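Fusarinine C esterase sidJ (Aspergillus fumigatus, PDB 6GUP) hydrolyses the ester bonds of the fungal siderophore fusarinine C, releasing fusarinine and iron, and works as a homodimer of alpha/beta-hydrolase subunits. Local coordinates at residues Ser68-Thr73 against Lys101-Glu106. Residues are numbered along the deposited sequence; the frame is centred on the assembly and turned at random.
Sequences SLFTLT and KEYKTE
Lys104 reaches from its helix to the strand and gives a hydrogen bond from NZ to OG of Ser68, 2.6 Å long. Two bends in the lysine chain, at chi2 (-62°) and chi4 (79°), carry the ammonium group there, and the long side chain spans most of the 10.0 Å between the CA atoms of Ser68 and Lys104. Serine suits the strand position because its short side chain places a hydroxyl that accepts from NZ and is also hydrogen-bonded to Glu27 OE2, a carboxylate that probably helps to offset the charge of this buried lysine. NZ is held by three oxygens: besides OG it bonds to Lys35 O and Ser38 OG.

Next to this polar link, Phe70 leaves the strand toward the helix, and its side chain and that of Lys104 approach from opposite directions. The methylene CE lies in the plane of the ring at its edge, 4.0 Å from CE1; the ring thus packs on the last methylene, while the amino group beside it goes to the oxygens. Tyr103 runs obliquely to Phe70, bringing CE2 to the phenylalanine's edge, 4.1 Å from CZ, while its OH turns to Lys107 NZ.

Strand 67-72, flanked by strands 24-28 and 37-42, thus meets the C-terminal part of helix 86-108, which packs on one face of the alpha/beta-hydrolase sheet; Leu69 faces helix 55-61 on the other. Tyr103 also makes an edge-to-face contact with His17 of edge strand 12-18 and packs on Gly10 of the second subunit.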
# COMPACT_ATOMS: atom_id res chain seq x y z
N SER A 68 15.01 13.94 9.74
CA SER A 68 14.09 13.80 8.62
C SER A 68 13.09 12.68 8.93
O SER A 68 13.45 11.65 9.51
CB SER A 68 14.83 13.51 7.31
OG SER A 68 15.35 12.19 7.27
N LEU A 69 11.83 12.91 8.54
CA LEU A 69 10.74 11.98 8.83
C LEU A 69 10.59 10.97 7.70
O LEU A 69 10.60 11.34 6.53
CB LEU A 69 9.43 12.77 8.99
CG LEU A 69 8.13 12.01 9.25
CD1 LEU A 69 8.17 11.27 10.58
CD2 LEU A 69 6.95 12.98 9.22
N PHE A 70 10.46 9.69 8.07
CA PHE A 70 10.15 8.61 7.13
C PHE A 70 8.82 7.96 7.50
O PHE A 70 8.50 7.82 8.68
CB PHE A 70 11.22 7.52 7.17
CG PHE A 70 12.53 7.92 6.57
CD1 PHE A 70 13.43 8.68 7.30
CD2 PHE A 70 12.88 7.51 5.28
CE1 PHE A 70 14.66 9.05 6.75
CE2 PHE A 70 14.11 7.87 4.74
CZ PHE A 70 14.99 8.64 5.47
N THR A 71 8.07 7.56 6.47
CA THR A 71 6.94 6.64 6.61
C THR A 71 7.19 5.48 5.66
O THR A 71 8.03 5.61 4.76
CB THR A 71 5.60 7.32 6.27
OG1 THR A 71 5.66 7.86 4.94
CG2 THR A 71 5.29 8.43 7.25
N LEU A 72 6.50 4.36 5.84
CA LEU A 72 6.77 3.17 5.01
C LEU A 72 5.57 2.27 4.76
O LEU A 72 4.56 2.34 5.46
CB LEU A 72 7.91 2.33 5.62
CG LEU A 72 7.60 1.30 6.71
CD1 LEU A 72 8.86 0.54 7.09
CD2 LEU A 72 6.96 1.95 7.93
N THR A 73 5.72 1.42 3.74
CA THR A 73 4.79 0.34 3.46
C THR A 73 5.37 -0.97 3.98
O THR A 73 6.58 -1.18 3.96
CB THR A 73 4.53 0.18 1.94
OG1 THR A 73 5.77 -0.07 1.26
CG2 THR A 73 3.88 1.44 1.38
N LYS A 101 19.80 3.65 7.56
CA LYS A 101 21.11 3.80 8.19
C LYS A 101 22.25 3.89 7.17
O LYS A 101 23.12 4.75 7.30
CB LYS A 101 21.36 2.65 9.18
CG LYS A 101 22.52 2.87 10.13
CD LYS A 101 22.24 2.26 11.50
CE LYS A 101 23.49 1.77 12.21
NZ LYS A 101 23.13 0.99 13.43
N GLU A 102 22.23 3.01 6.16
CA GLU A 102 23.22 3.08 5.07
C GLU A 102 23.00 4.31 4.19
O GLU A 102 23.96 4.95 3.77
CB GLU A 102 23.23 1.78 4.23
CG GLU A 102 23.99 1.84 2.90
CD GLU A 102 25.50 1.95 3.04
OE1 GLU A 102 26.21 1.26 2.28
OE2 GLU A 102 26.00 2.72 3.89
N TYR A 103 21.73 4.62 3.89
CA TYR A 103 21.37 5.80 3.10
C TYR A 103 21.88 7.10 3.72
O TYR A 103 22.48 7.92 3.03
CB TYR A 103 19.85 5.88 2.90
CG TYR A 103 19.35 7.24 2.45
CD1 TYR A 103 19.67 7.75 1.20
CD2 TYR A 103 18.55 8.01 3.29
CE1 TYR A 103 19.22 8.99 0.79
CE2 TYR A 103 18.08 9.26 2.89
CZ TYR A 103 18.42 9.75 1.64
OH TYR A 103 17.96 10.98 1.24
N LYS A 104 21.62 7.27 5.01
CA LYS A 104 22.05 8.47 5.73
C LYS A 104 23.56 8.58 5.90
O LYS A 104 24.10 9.69 5.94
CB LYS A 104 21.35 8.58 7.10
CG LYS A 104 19.88 8.95 7.03
CD LYS A 104 19.67 10.32 6.40
CE LYS A 104 18.21 10.76 6.43
NZ LYS A 104 17.79 11.29 7.75
N THR A 105 24.24 7.44 6.00
CA THR A 105 25.70 7.41 5.97
C THR A 105 26.22 7.84 4.60
O THR A 105 27.05 8.73 4.50
CB THR A 105 26.26 6.01 6.31
OG1 THR A 105 25.71 5.56 7.56
CG2 THR A 105 27.78 6.04 6.41
N GLU A 106 25.73 7.18 3.55
CA GLU A 106 26.14 7.49 2.17
C GLU A 106 25.88 8.95 1.76
O GLU A 106 26.73 9.57 1.12
CB GLU A 106 25.44 6.56 1.17
CG GLU A 106 26.02 5.15 1.13
CD GLU A 106 25.33 4.27 0.10
OE1 GLU A 106 26.04 3.52 -0.61
OE2 GLU A 106 24.09 4.31 0.00